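Local coordinates for protein response regulator ChrA (Corynebacterium diphtheriae, PDB 4YN8) that probably binds DNA and regulates transcription as the response regulator of a haem-sensing two-component system, at residues D61-T66 / I89-E94; Q152-G157 / A192-A197; L158-L163 / A172-H177; H180-S183 / N189-A192. The protein carries 1 engineered substitution. All coordinates share one frame; numbering follows the deposited sequence. Where two conformers were deposited one is given.

Contact 1. Residues D61-T66 / I89-E94; sequences DGITLT and ILAAVE
Ile63 carries the apolar contact, reaching from the first turn of helix 62-72 onto Ala91 and Ala92 of helix 89-94. Its two branches divide the work. Ile63 CG1, anti to the carbonyl carbon (chi1 -62°), lies over the Ala92 backbone, 3.7 Å from Ala92 CA, and carries Ile63 CD1 onward to 3.9 Å from Ala91 CB. The other branch, Ile63 CG2, sits 3.8 Å from Ala91 O. Ile63 meets small alanine side chains here, consistent with the close backbones: Ile63 CA is 5.2 Å from Ala92 CA.

The polar interactions stay within 61-66 and fix the helix start that presents Ile63. Asp61 is the N-cap: Thr64 N donates to Asp61 OD1 over 2.9 Å in a nearly straight bond (171°). One turn on, Thr66 OG1 bonds Gly62 O at 2.7 Å, an acceptor that also takes Thr66 N.

In this CheY-like receiver domain the Ile63 side chain is about 10 Å from that of the magnesium ligand Asp54. Ile55, in the loop after strand 50-53, touches both Ile63 and Ala92. Leu65 packs on strand 50-53 and Thr66 on strand 77-81, while Ile89, Leu90 and Val93 of the second helix meet helix 126-136.

Contact 2. Residues Q152-G157 / A192-A197; sequences QNLEQG and AAITAA
Both side-chain torsions of Ile194 turn the same way (chi1 -67°, chi2 -61°), which folds CG1 and then CD1 out from helix 190-199 onto the last turn of helix 145-155. Glu155 has its CG on the far side of CB from its own backbone N (chi1 -168°) and is extended beyond; the two side chains cross at about a right angle.

The methyl CD1 of Ile194 does most of the touching. It presses on the peptide between Leu154 and Glu155, 3.2 Å from Glu155 N and 3.4 Å from Glu155 CA, which is tight for carbon against backbone. Two methylenes border the same methyl: Leu154 CB at 3.6 Å and Glu155 CB at 3.8 Å. Ile194 CG2 meets Glu155 CG at 4.1 Å where the two chains cross. No hydrogen bond joins the segments, so the evidence is for van der Waals packing. The carboxylate of Glu155 is engaged beyond them, its OE2 forming a salt bridge with Arg198 on the same helix as Ile194.

Gly157 leaves helical geometry with positive phi in a Schellman motif; of the two bonds that run back into the last turn, Gly157 N to Leu154 O is 3.0 Å.

Within the LuxR-type DNA-binding domain the contact thus ties the first helix to the last. Leu154 also packs on Leu163 of helix 160-167 and Leu178 of helix 171-185; Ala193 meets Tyr182 and Leu185 of the latter, and the C-terminal Ile203 touches Glu155 and Ala197.

Contact 3. Residues L158-L163 / A172-H177; sequences LSNRQL and ATVKTH
Leu163 and Val174 form the apolar centre where the two helices of the helix-turn-helix meet, helix 160-167 against helix 171-185; in LuxR-type domains the second of these is the recognition helix that enters the DNA groove, probably so here. The methyls Leu163 CD1 and Val174 CG1 are 3.8 Å apart, and Val174 CG2 lies 4.1 Å from Leu163 CB, so both branches of the valine are used while the two side chains cross at about a right angle. Nearer the start of the first helix, Asn160 meets the first of these valine methyls, its OD1 4.1 Å from Val174 CG1.

The amide of Asn160 also meets Lys175, whose chain bends at chi2 and chi3 and passes the amide nitrogen with its methylenes: Asn160 ND2 is 3.4 Å from Lys175 CE and 3.5 Å from Lys175 CG. This is contact with the aliphatic part of the lysine, not with NZ, which has a long, weak ion pair with a sulfate.

Second-shell bonds position these groups. Asn160 OD1 is hydrogen-bonded to Arg190 NH2 of the last helix, which would help to set the amide's orientation, and Leu163 packs on Leu154 of helix 145-155. The start of helix 160-167 is set by a capping box: Gln162 N donates to Ser159 OG at 3.1 Å, and Ser159 N meets Gln162 OE1 at 2.9 Å, in the carbonyl plane and on a lone pair.

Contact 4. Residues H180-S183 / N189-A192; sequences HIYS and NRTA. With SO4 (sulfate ion), chain D.
An anion site at the N terminus of helix 190-199 brings Tyr182 and Arg190 together around a sulfate ion, probably taken up from the crystallisation liquor. Its oxygen O1 accepts three bonds: from Tyr182 OH at 2.6 Å, from Arg190 NH2 at 3.0 Å, and a weak one from Arg190 NE. O1 lies at the edge of the tyrosine ring, in its plane, and the sulphur sits in the plane of the guanidinium group at its edge. A second oxygen, O4, takes the backbone Arg190 N at 2.9 Å (159°), a donor of the first helical turn.

In the LuxR-type fold this is where helix 171-185 and the last helix join through a short loop, and the pair of a helix N terminus with an arginine is consistent with a site for a DNA phosphate. Arg190 reaches the anion through CG placed between N and the carbonyl carbon (chi1 72°) and a bend at chi3; its NH2 also bonds Asn160 OD1.

Between the two segments, the approach is closest at the phenol oxygen. Tyr182 OH stands 3.3 Å from Arg190 CB, and one ring face receives the Asn189 peptide: Tyr182 CZ is 3.6 Å from Asn189 C, with Asn189 O 3.9 Å above the plane toward the rim.

Contact 1 belongs to the receiver domain, whereas contacts 2, 3 and 4 share the LuxR-type domain; the nearest atoms of contacts 1 and 4 are about 16 Å apart, so the two groups do not touch. Within the second group, the centres of contacts 2 and 4 are 9 Å apart and both use helix 190-199, while contact 3 is nested inside the chain loop that contact 2 closes, its centre 13 Å away. Arg190 links contacts 3 and 4, and the sulfate of contact 4 lies about 4 Å from the Lys175 side chain of contact 3. Different magnesium ions lie about 12 Å from the Ile63 side chain and about 4 Å from the Glu155 side chain.

Contact 1. Residues D61-T66 / I89-E94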
# COMPACT_ATOMS: atom_id res chain seq x y z
N ASP A 61 10.13 2.69 8.17
CA ASP A 61 9.49 3.26 7.00
C ASP A 61 8.44 4.31 7.42
O ASP A 61 8.22 4.57 8.59
CB ASP A 61 8.93 2.17 6.06
CG ASP A 61 7.73 1.42 6.62
OD1 ASP A 61 7.03 1.89 7.53
OD2 ASP A 61 7.42 0.32 6.06
N GLY A 62 7.85 4.97 6.43
CA GLY A 62 6.95 6.09 6.69
C GLY A 62 5.64 5.61 7.32
O GLY A 62 4.97 6.39 8.03
N ILE A 63 5.24 4.37 7.05
CA ILE A 63 4.03 3.80 7.69
C ILE A 63 4.25 3.63 9.22
O ILE A 63 3.46 4.11 10.06
CB ILE A 63 3.69 2.46 7.05
CG1 ILE A 63 3.39 2.67 5.57
CG2 ILE A 63 2.51 1.77 7.74
CD1 ILE A 63 3.55 1.40 4.76
N THR A 64 5.39 3.02 9.59
CA THR A 64 5.72 2.81 10.97
C THR A 64 5.93 4.16 11.66
O THR A 64 5.48 4.37 12.81
CB THR A 64 6.99 1.96 11.10
OG1 THR A 64 6.72 0.73 10.43
CG2 THR A 64 7.36 1.74 12.55
N LEU A 65 6.60 5.08 10.98
CA LEU A 65 6.81 6.42 11.53
C LEU A 65 5.50 7.16 11.83
O LEU A 65 5.32 7.83 12.88
CB LEU A 65 7.67 7.27 10.57
CG LEU A 65 7.80 8.73 10.97
CD1 LEU A 65 8.58 8.77 12.28
CD2 LEU A 65 8.47 9.51 9.82
N THR A 66 4.56 7.08 10.87
CA THR A 66 3.23 7.68 11.05
C THR A 66 2.55 7.16 12.31
O THR A 66 2.03 7.96 13.10
CB THR A 66 2.36 7.53 9.78
OG1 THR A 66 3.08 8.21 8.72
CG2 THR A 66 0.98 8.14 9.96
N ILE A 89 0.89 1.16 -0.47
CA ILE A 89 0.09 2.39 -0.40
C ILE A 89 -1.16 2.16 0.48
O ILE A 89 -1.55 3.08 1.21
CB ILE A 89 -0.24 2.91 -1.82
CG1 ILE A 89 -1.01 4.26 -1.74
CG2 ILE A 89 -1.07 1.89 -2.55
CD1 ILE A 89 -1.15 4.92 -3.11
N LEU A 90 -1.76 0.98 0.45
CA LEU A 90 -2.91 0.73 1.31
C LEU A 90 -2.50 0.82 2.79
O LEU A 90 -3.19 1.48 3.58
CB LEU A 90 -3.55 -0.58 1.00
CG LEU A 90 -4.72 -0.99 1.93
CD1 LEU A 90 -5.83 0.03 1.86
CD2 LEU A 90 -5.21 -2.42 1.56
N ALA A 91 -1.39 0.18 3.17
CA ALA A 91 -0.96 0.29 4.59
C ALA A 91 -0.67 1.74 4.96
O ALA A 91 -0.94 2.14 6.10
CB ALA A 91 0.24 -0.60 4.87
N ALA A 92 -0.11 2.52 4.02
CA ALA A 92 0.18 3.94 4.27
C ALA A 92 -1.09 4.73 4.51
O ALA A 92 -1.17 5.55 5.44
CB ALA A 92 1.00 4.58 3.14
N VAL A 93 -2.11 4.47 3.69
CA VAL A 93 -3.39 5.15 3.87
C VAL A 93 -4.05 4.69 5.19
O VAL A 93 -4.62 5.50 5.96
CB VAL A 93 -4.28 4.98 2.63
CG1 VAL A 93 -5.71 5.51 2.87
CG2 VAL A 93 -3.65 5.72 1.44
N GLU A 94 -3.96 3.41 5.47
CA GLU A 94 -4.52 2.87 6.73
C GLU A 94 -3.86 3.42 7.97
O GLU A 94 -4.48 3.44 9.04
CB GLU A 94 -4.44 1.36 6.75
CG GLU A 94 -5.44 0.75 5.75
CD GLU A 94 -5.34 -0.77 5.65
OE1 GLU A 94 -4.21 -1.32 5.79
OE2 GLU A 94 -6.40 -1.40 5.41

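Contact 2. Residues Q152-G157 / A192-A197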
# COMPACT_ATOMS: atom_id res chain seq x y z
N GLN A 152 -14.49 -30.59 -11.52
CA GLN A 152 -15.51 -31.58 -11.97
C GLN A 152 -15.09 -32.97 -11.53
O GLN A 152 -15.92 -33.81 -11.13
CB GLN A 152 -15.68 -31.51 -13.46
CG GLN A 152 -16.41 -30.25 -13.87
CD GLN A 152 -16.47 -30.01 -15.33
OE1 GLN A 152 -15.57 -30.40 -16.09
NE2 GLN A 152 -17.58 -29.48 -15.77
N ASN A 153 -13.78 -33.25 -11.59
CA ASN A 153 -13.32 -34.55 -11.07
C ASN A 153 -13.23 -34.65 -9.56
O ASN A 153 -13.49 -35.75 -8.99
CB ASN A 153 -11.98 -34.94 -11.76
CG ASN A 153 -12.17 -35.30 -13.21
OD1 ASN A 153 -12.06 -34.47 -14.13
ND2 ASN A 153 -12.52 -36.51 -13.43
N LEU A 154 -12.92 -33.55 -8.88
CA LEU A 154 -12.97 -33.53 -7.42
C LEU A 154 -14.41 -33.84 -6.95
O LEU A 154 -14.60 -34.49 -5.91
CB LEU A 154 -12.62 -32.17 -6.82
CG LEU A 154 -11.21 -31.72 -6.49
CD1 LEU A 154 -11.29 -30.33 -5.84
CD2 LEU A 154 -10.49 -32.73 -5.59
N GLU A 155 -15.39 -33.34 -7.70
CA GLU A 155 -16.83 -33.56 -7.37
C GLU A 155 -17.17 -35.05 -7.41
O GLU A 155 -18.06 -35.50 -6.68
CB GLU A 155 -17.72 -32.82 -8.36
CG GLU A 155 -19.18 -32.74 -7.92
CD GLU A 155 -20.13 -32.11 -8.93
OE1 GLU A 155 -19.82 -32.12 -10.16
OE2 GLU A 155 -21.26 -31.70 -8.50
N GLN A 156 -16.52 -35.81 -8.29
CA GLN A 156 -16.72 -37.24 -8.38
C GLN A 156 -15.97 -38.05 -7.33
O GLN A 156 -16.04 -39.26 -7.34
CB GLN A 156 -16.36 -37.72 -9.78
CG GLN A 156 -17.24 -37.14 -10.85
CD GLN A 156 -16.63 -37.31 -12.22
OE1 GLN A 156 -16.37 -38.43 -12.64
NE2 GLN A 156 -16.35 -36.22 -12.90
N GLY A 157 -15.27 -37.38 -6.43
CA GLY A 157 -14.63 -37.95 -5.28
C GLY A 157 -13.21 -38.44 -5.51
O GLY A 157 -12.72 -39.26 -4.76
N ALA A 192 -15.01 -28.03 0.72
CA ALA A 192 -15.50 -26.67 0.66
C ALA A 192 -15.38 -26.12 -0.77
O ALA A 192 -16.19 -25.28 -1.18
CB ALA A 192 -14.75 -25.76 1.62
N ALA A 193 -14.33 -26.55 -1.48
CA ALA A 193 -14.17 -26.16 -2.87
C ALA A 193 -15.33 -26.64 -3.74
O ALA A 193 -15.80 -25.92 -4.63
CB ALA A 193 -12.88 -26.69 -3.45
N ILE A 194 -15.75 -27.85 -3.51
CA ILE A 194 -16.87 -28.38 -4.28
C ILE A 194 -18.14 -27.59 -3.97
O ILE A 194 -18.87 -27.21 -4.90
CB ILE A 194 -17.11 -29.88 -4.03
CG1 ILE A 194 -15.94 -30.72 -4.58
CG2 ILE A 194 -18.42 -30.35 -4.68
CD1 ILE A 194 -15.77 -30.55 -6.08
N THR A 195 -18.42 -27.37 -2.69
CA THR A 195 -19.57 -26.52 -2.31
C THR A 195 -19.51 -25.13 -2.94
O THR A 195 -20.51 -24.67 -3.52
CB THR A 195 -19.65 -26.38 -0.78
OG1 THR A 195 -19.79 -27.69 -0.25
CG2 THR A 195 -20.83 -25.56 -0.36
N ALA A 196 -18.37 -24.48 -2.90
CA ALA A 196 -18.25 -23.17 -3.50
C ALA A 196 -18.44 -23.22 -5.01
O ALA A 196 -19.05 -22.34 -5.59
CB ALA A 196 -16.93 -22.51 -3.15
N ALA A 197 -17.88 -24.25 -5.66
CA ALA A 197 -17.95 -24.37 -7.10
C ALA A 197 -19.40 -24.60 -7.53
O ALA A 197 -19.84 -24.12 -8.55
CB ALA A 197 -17.10 -25.51 -7.58

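Contact 3. Residues L158-L163 / A172-H177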
# COMPACT_ATOMS: atom_id res chain seq x y z
N LEU A 158 -12.53 -37.93 -6.53
CA LEU A 158 -11.19 -38.44 -6.83
C LEU A 158 -10.16 -37.85 -5.90
O LEU A 158 -10.19 -36.67 -5.61
CB LEU A 158 -10.83 -38.13 -8.29
CG LEU A 158 -11.28 -39.13 -9.32
CD1 LEU A 158 -12.78 -39.22 -9.47
CD2 LEU A 158 -10.64 -38.78 -10.64
N SER A 159 -9.21 -38.67 -5.47
CA SER A 159 -8.04 -38.23 -4.70
C SER A 159 -7.06 -37.53 -5.65
O SER A 159 -7.17 -37.64 -6.89
CB SER A 159 -7.31 -39.44 -4.11
OG SER A 159 -6.84 -40.29 -5.14
N ASN A 160 -6.06 -36.89 -5.08
CA ASN A 160 -4.99 -36.27 -5.88
C ASN A 160 -4.33 -37.28 -6.80
O ASN A 160 -4.08 -36.97 -7.95
CB ASN A 160 -3.97 -35.64 -4.97
CG ASN A 160 -4.47 -34.37 -4.30
OD1 ASN A 160 -5.58 -33.87 -4.49
ND2 ASN A 160 -3.62 -33.85 -3.48
N ARG A 161 -4.12 -38.52 -6.34
CA ARG A 161 -3.48 -39.54 -7.16
C ARG A 161 -4.37 -39.95 -8.30
O ARG A 161 -3.93 -40.16 -9.42
CB ARG A 161 -3.11 -40.81 -6.36
CG ARG A 161 -2.34 -41.85 -7.19
CD ARG A 161 -2.19 -43.25 -6.53
NE ARG A 161 -3.47 -43.84 -6.08
CZ ARG A 161 -4.51 -44.18 -6.87
NH1 ARG A 161 -4.49 -44.01 -8.20
NH2 ARG A 161 -5.60 -44.70 -6.31
N GLN A 162 -5.66 -40.07 -8.03
CA GLN A 162 -6.58 -40.44 -9.06
C GLN A 162 -6.72 -39.36 -10.13
O GLN A 162 -6.90 -39.67 -11.32
CB GLN A 162 -7.96 -40.75 -8.44
CG GLN A 162 -7.98 -42.12 -7.76
CD GLN A 162 -9.25 -42.33 -6.97
OE1 GLN A 162 -9.71 -41.44 -6.26
NE2 GLN A 162 -9.76 -43.52 -7.02
N LEU A 163 -6.67 -38.11 -9.69
CA LEU A 163 -6.73 -36.97 -10.58
C LEU A 163 -5.53 -36.98 -11.47
O LEU A 163 -5.66 -36.76 -12.64
CB LEU A 163 -6.74 -35.64 -9.80
CG LEU A 163 -8.04 -35.27 -9.07
CD1 LEU A 163 -7.89 -34.05 -8.18
CD2 LEU A 163 -9.11 -35.04 -10.11
N ALA A 172 2.02 -33.38 -8.01
CA ALA A 172 2.48 -32.02 -7.67
C ALA A 172 1.82 -30.90 -8.48
O ALA A 172 1.50 -29.85 -7.94
CB ALA A 172 3.99 -31.92 -7.80
N THR A 173 1.63 -31.14 -9.78
CA THR A 173 0.95 -30.21 -10.67
C THR A 173 -0.52 -30.08 -10.22
O THR A 173 -1.05 -28.92 -10.14
CB THR A 173 0.99 -30.71 -12.11
OG1 THR A 173 2.36 -30.78 -12.55
CG2 THR A 173 0.26 -29.78 -13.03
N VAL A 174 -1.14 -31.23 -9.90
CA VAL A 174 -2.54 -31.25 -9.33
C VAL A 174 -2.59 -30.37 -8.09
O VAL A 174 -3.47 -29.50 -7.93
CB VAL A 174 -3.05 -32.65 -8.95
CG1 VAL A 174 -4.34 -32.59 -8.15
CG2 VAL A 174 -3.29 -33.49 -10.21
N LYS A 175 -1.66 -30.62 -7.16
CA LYS A 175 -1.64 -29.84 -5.91
C LYS A 175 -1.46 -28.31 -6.12
O LYS A 175 -2.10 -27.51 -5.46
CB LYS A 175 -0.59 -30.44 -4.94
CG LYS A 175 -1.20 -31.31 -3.84
CD LYS A 175 -1.70 -30.41 -2.65
CE LYS A 175 -3.13 -30.72 -2.12
NZ LYS A 175 -3.68 -29.69 -1.18
N THR A 176 -0.59 -27.91 -7.03
CA THR A 176 -0.43 -26.51 -7.38
C THR A 176 -1.71 -25.87 -7.90
O THR A 176 -2.06 -24.75 -7.53
CB THR A 176 0.70 -26.36 -8.39
OG1 THR A 176 1.90 -26.85 -7.73
CG2 THR A 176 0.88 -24.94 -8.78
N HIS A 177 -2.41 -26.59 -8.78
CA HIS A 177 -3.69 -26.13 -9.28
C HIS A 177 -4.67 -25.99 -8.14
O HIS A 177 -5.43 -25.03 -8.14
CB HIS A 177 -4.27 -27.08 -10.31
CG HIS A 177 -3.60 -27.04 -11.66
ND1 HIS A 177 -3.45 -25.89 -12.40
CD2 HIS A 177 -3.08 -28.04 -12.41
CE1 HIS A 177 -2.86 -26.17 -13.55
NE2 HIS A 177 -2.61 -27.47 -13.57

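Contact 4. Residues H180-S183 / N189-A192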
# COMPACT_ATOMS: atom_id res chain seq x y z
N HIS A 180 -4.31 -22.80 -6.24
CA HIS A 180 -4.79 -21.64 -6.92
C HIS A 180 -6.31 -21.64 -6.91
O HIS A 180 -6.92 -20.59 -6.70
CB HIS A 180 -4.31 -21.57 -8.35
CG HIS A 180 -4.56 -20.25 -8.99
ND1 HIS A 180 -5.32 -20.11 -10.13
CD2 HIS A 180 -4.17 -19.00 -8.63
CE1 HIS A 180 -5.36 -18.83 -10.47
NE2 HIS A 180 -4.69 -18.14 -9.57
N ILE A 181 -6.91 -22.81 -7.09
CA ILE A 181 -8.39 -22.90 -7.12
C ILE A 181 -8.95 -22.49 -5.76
O ILE A 181 -9.95 -21.70 -5.69
CB ILE A 181 -8.83 -24.35 -7.50
CG1 ILE A 181 -8.57 -24.65 -8.96
CG2 ILE A 181 -10.28 -24.59 -7.15
CD1 ILE A 181 -8.45 -26.13 -9.28
N TYR A 182 -8.37 -23.00 -4.69
CA TYR A 182 -8.86 -22.72 -3.33
C TYR A 182 -8.77 -21.25 -3.03
O TYR A 182 -9.66 -20.66 -2.41
CB TYR A 182 -8.04 -23.50 -2.29
CG TYR A 182 -8.21 -25.01 -2.28
CD1 TYR A 182 -9.10 -25.66 -3.12
CD2 TYR A 182 -7.46 -25.78 -1.42
CE1 TYR A 182 -9.20 -27.05 -3.11
CE2 TYR A 182 -7.59 -27.14 -1.39
CZ TYR A 182 -8.43 -27.77 -2.25
OH TYR A 182 -8.52 -29.14 -2.22
N SER A 183 -7.70 -20.64 -3.50
CA SER A 183 -7.54 -19.19 -3.32
C SER A 183 -8.66 -18.42 -4.07
O SER A 183 -9.31 -17.56 -3.47
CB SER A 183 -6.12 -18.77 -3.72
OG SER A 183 -6.08 -17.40 -4.07
N ASN A 189 -10.04 -26.31 1.60
CA ASN A 189 -10.05 -27.73 1.46
C ASN A 189 -10.98 -28.14 0.32
O ASN A 189 -11.79 -27.34 -0.16
CB ASN A 189 -10.52 -28.41 2.75
CG ASN A 189 -11.93 -28.00 3.13
OD1 ASN A 189 -12.14 -27.01 3.84
ND2 ASN A 189 -12.89 -28.75 2.69
N ARG A 190 -10.86 -29.40 -0.06
CA ARG A 190 -11.55 -29.95 -1.24
C ARG A 190 -13.08 -30.04 -1.13
O ARG A 190 -13.78 -29.78 -2.10
CB ARG A 190 -10.95 -31.30 -1.72
CG ARG A 190 -11.20 -32.55 -0.88
CD ARG A 190 -10.52 -33.79 -1.53
NE ARG A 190 -9.14 -33.43 -1.73
CZ ARG A 190 -8.33 -33.73 -2.74
NH1 ARG A 190 -8.64 -34.50 -3.77
NH2 ARG A 190 -7.14 -33.21 -2.68
N THR A 191 -13.60 -30.40 0.05
CA THR A 191 -15.04 -30.42 0.27
C THR A 191 -15.67 -29.04 0.15
O THR A 191 -16.68 -28.89 -0.53
CB THR A 191 -15.40 -30.99 1.64
OG1 THR A 191 -14.82 -32.27 1.74
CG2 THR A 191 -16.89 -31.15 1.76
N ALA A 192 -15.01 -28.03 0.72
CA ALA A 192 -15.50 -26.67 0.66
C ALA A 192 -15.38 -26.12 -0.77
O ALA A 192 -16.19 -25.28 -1.18
CB ALA A 192 -14.75 -25.76 1.62
S SO4 D . -7.30 -30.91 0.58
O1 SO4 D . -7.16 -30.85 -0.90
O2 SO4 D . -6.69 -32.11 1.13
O3 SO4 D . -6.61 -29.67 0.93
O4 SO4 D . -8.67 -30.93 1.10